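Local coordinates for putative NADP oxidoreductase BF3122 (Bacteroides fragilis, PDB 3D1L), which is of unconfirmed function but probably acts as an NADP-dependent oxidoreductase with a Rossmann-type nucleotide-binding domain, at residues F139-A143 / A166-R171. Sequence-based numbering, arbitrary orientation.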
ATOM      1  N   PHE B 139      -8.865  -6.968  18.851  1.00 40.62           N
ATOM      2  CA  PHE B 139     -10.293  -6.916  19.135  1.00 41.48           C
ATOM      3  C   PHE B 139     -10.466  -6.241  20.504  1.00 41.93           C
ATOM      4  O   PHE B 139     -10.094  -6.821  21.509  1.00 42.11           O
ATOM      5  CB  PHE B 139     -10.796  -8.349  19.247  1.00 41.45           C
ATOM      6  CG  PHE B 139     -12.013  -8.652  18.465  1.00 42.52           C
ATOM      7  CD1 PHE B 139     -13.232  -8.073  18.777  1.00 42.23           C
ATOM      8  CD2 PHE B 139     -11.958  -9.591  17.451  1.00 43.39           C
ATOM      9  CE1 PHE B 139     -14.361  -8.409  18.062  1.00 45.31           C
ATOM     10  CE2 PHE B 139     -13.082  -9.943  16.739  1.00 42.38           C
ATOM     11  CZ  PHE B 139     -14.279  -9.366  17.030  1.00 43.35           C
ATOM     12  N   PHE B 140     -11.043  -5.041  20.551  1.00 41.84           N
ATOM     13  CA  PHE B 140     -11.248  -4.318  21.810  1.00 41.43           C
ATOM     14  C   PHE B 140     -12.661  -4.422  22.334  1.00 42.11           C
ATOM     15  O   PHE B 140     -13.635  -4.254  21.569  1.00 42.15           O
ATOM     16  CB  PHE B 140     -10.834  -2.868  21.652  1.00 40.54           C
ATOM     17  CG  PHE B 140      -9.461  -2.729  21.090  1.00 41.34           C
ATOM     18  CD1 PHE B 140      -8.350  -2.755  21.931  1.00 40.03           C
ATOM     19  CD2 PHE B 140      -9.268  -2.638  19.712  1.00 39.77           C
ATOM     20  CE1 PHE B 140      -7.080  -2.654  21.420  1.00 40.45           C
ATOM     21  CE2 PHE B 140      -8.004  -2.549  19.202  1.00 39.44           C
ATOM     22  CZ  PHE B 140      -6.907  -2.553  20.054  1.00 40.69           C
ATOM     23  N   ILE B 141     -12.756  -4.718  23.638  1.00 42.42           N
ATOM     24  CA  ILE B 141     -14.020  -5.086  24.292  1.00 42.78           C
ATOM     25  C   ILE B 141     -14.267  -4.171  25.466  1.00 42.75           C
ATOM     26  O   ILE B 141     -13.368  -3.911  26.277  1.00 42.49           O
ATOM     27  CB  ILE B 141     -14.004  -6.552  24.827  1.00 43.32           C
ATOM     28  CG1 ILE B 141     -13.796  -7.593  23.706  1.00 44.13           C
ATOM     29  CG2 ILE B 141     -15.279  -6.881  25.690  1.00 43.52           C
ATOM     30  CD1 ILE B 141     -14.554  -7.396  22.476  1.00 44.73           C
ATOM     31  N   GLU B 142     -15.493  -3.677  25.529  1.00 42.62           N
ATOM     32  CA  GLU B 142     -16.019  -2.953  26.682  1.00 42.73           C
ATOM     33  C   GLU B 142     -17.442  -3.502  26.871  1.00 42.50           C
ATOM     34  O   GLU B 142     -18.084  -3.884  25.885  1.00 42.13           O
ATOM     35  CB  GLU B 142     -16.048  -1.453  26.360  1.00 42.54           C
ATOM     36  CG  GLU B 142     -15.779  -0.528  27.536  1.00 42.46           C
ATOM     37  CD  GLU B 142     -15.998   0.928  27.166  1.00 42.94           C
ATOM     38  OE1 GLU B 142     -16.209   1.201  25.965  1.00 46.15           O
ATOM     39  OE2 GLU B 142     -15.957   1.802  28.064  1.00 43.30           O
ATOM     40  N   ALA B 143     -17.913  -3.605  28.118  1.00 42.26           N
ATOM     41  CA  ALA B 143     -19.309  -3.982  28.383  1.00 41.99           C
ATOM     42  C   ALA B 143     -19.837  -3.397  29.695  1.00 42.32           C
ATOM     43  O   ALA B 143     -19.064  -2.966  30.545  1.00 41.23           O
ATOM     44  CB  ALA B 143     -19.492  -5.491  28.348  1.00 42.63           C
ATOM     45  N   ALA B 166     -10.588  -2.627  26.604  1.00 39.43           N
ATOM     46  CA  ALA B 166     -10.214  -1.211  26.474  1.00 39.18           C
ATOM     47  C   ALA B 166     -11.423  -0.310  26.715  1.00 39.10           C
ATOM     48  O   ALA B 166     -12.556  -0.694  26.378  1.00 39.80           O
ATOM     49  CB  ALA B 166      -9.566  -0.946  25.094  1.00 37.74           C
ATOM     50  N   ASP B 167     -11.212   0.849  27.327  1.00 38.93           N
ATOM     51  CA  ASP B 167     -12.244   1.871  27.572  0.50 39.79           C
ATOM     52  C   ASP B 167     -12.582   2.658  26.312  1.00 40.10           C
ATOM     53  O   ASP B 167     -11.836   2.591  25.322  1.00 40.06           O
ATOM     54  CB  ASP B 167     -11.737   2.871  28.607  0.50 39.75           C
ATOM     55  CG  ASP B 167     -11.886   2.373  30.016  0.50 40.68           C
ATOM     56  OD1 ASP B 167     -12.473   1.278  30.206  0.50 42.32           O
ATOM     57  OD2 ASP B 167     -11.427   3.083  30.937  0.50 40.31           O
ATOM     58  N   SER B 168     -13.649   3.456  26.361  1.00 40.17           N
ATOM     59  CA  SER B 168     -14.055   4.225  25.190  1.00 41.29           C
ATOM     60  C   SER B 168     -12.974   5.248  24.826  1.00 41.96           C
ATOM     61  O   SER B 168     -12.762   5.561  23.644  1.00 41.57           O
ATOM     62  CB  SER B 168     -15.416   4.889  25.411  1.00 41.39           C
ATOM     63  OG  SER B 168     -16.478   3.972  25.146  1.00 42.04           O
ATOM     64  N   GLU B 169     -12.285   5.721  25.871  1.00 41.91           N
ATOM     65  CA  GLU B 169     -11.230   6.718  25.777  1.00 42.23           C
ATOM     66  C   GLU B 169      -9.992   6.128  25.108  1.00 40.78           C
ATOM     67  O   GLU B 169      -9.499   6.678  24.135  1.00 40.98           O
ATOM     68  CB  GLU B 169     -10.924   7.301  27.175  1.00 41.60           C
ATOM     69  CG  GLU B 169      -9.739   8.272  27.218  1.00 43.76           C
ATOM     70  CD  GLU B 169      -9.695   9.125  28.494  1.00 45.10           C
ATOM     71  OE1 GLU B 169     -10.308   8.734  29.525  1.00 49.49           O
ATOM     72  OE2 GLU B 169      -9.034  10.195  28.472  1.00 49.25           O
ATOM     73  N   GLN B 170      -9.498   5.000  25.600  1.00 40.46           N
ATOM     74  CA  GLN B 170      -8.422   4.295  24.896  1.00 39.55           C
ATOM     75  C   GLN B 170      -8.817   3.994  23.448  1.00 39.76           C
ATOM     76  O   GLN B 170      -7.984   4.084  22.553  1.00 40.85           O
ATOM     77  CB  GLN B 170      -8.061   2.980  25.587  1.00 39.73           C
ATOM     78  CG  GLN B 170      -7.350   3.046  26.956  1.00 39.93           C
ATOM     79  CD  GLN B 170      -7.351   1.675  27.655  1.00 39.28           C
ATOM     80  OE1 GLN B 170      -8.371   0.985  27.664  1.00 38.35           O
ATOM     81  NE2 GLN B 170      -6.206   1.274  28.211  1.00 35.06           N
ATOM     82  N   ARG B 171     -10.070   3.620  23.214  1.00 39.14           N
ATOM     83  CA  ARG B 171     -10.483   3.120  21.891  1.00 39.39           C
ATOM     84  C   ARG B 171     -10.543   4.274  20.859  1.00 39.16           C
ATOM     85  O   ARG B 171     -10.161   4.121  19.703  1.00 38.04           O
ATOM     86  CB  ARG B 171     -11.812   2.354  21.986  1.00 38.40           C
ATOM     87  CG  ARG B 171     -12.291   1.741  20.664  1.00 40.96           C
ATOM     88  CD  ARG B 171     -13.629   1.009  20.779  1.00 40.36           C
ATOM     89  NE  ARG B 171     -14.751   1.881  21.146  1.00 41.23           N
ATOM     90  CZ  ARG B 171     -15.295   1.927  22.359  1.00 42.01           C
ATOM     91  NH1 ARG B 171     -14.833   1.141  23.327  1.00 41.36           N
ATOM     92  NH2 ARG B 171     -16.315   2.750  22.598  1.00 42.75           N
TER
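E142 stays extended beyond CG (chi2 -173°), carrying its carboxylate from strand 139-143 to the start of helix 168-198, while R171, with CG anti to the backbone N and a bend at chi3 (63°), turns its guanidinium towards the carboxylate. The two side chains cross at about a right angle, and OE1 of E142 takes two donors. OG of S168 donates a hydrogen bond to E142 OE1 on the syn side of the carboxylate (2.9 Å). NH1 of R171 forms a salt bridge with E142 OE1 at 3.0 Å, nearly straight and in the guanidinium plane, but arriving from above the carboxylate plane. The neighbouring NH2 of R171 bonds OG of S168 (2.8 Å), closing a triangle of polar groups. S168 N, in the first turn of the helix, makes a weak bond to E142 OE2 at 3.3 Å. Next to this cluster, A166 N bonds I141 O at 3.1 Å, continuing the parallel pairing with strand 163-165, outermost in this chain's sheet, just where the chain turns into the helix; CB of A166 rests obliquely against CD1 of the F140 ring (3.8 Å). V205 of the second subunit also packs on F140. R171 NH2 and S168 OG reach further, to I105 O and M107 N, so the polar network ties the sheet edge, the helix start and the 105-107 loop together. R171 and the helix N-terminus probably stabilise E142 as a carboxylate.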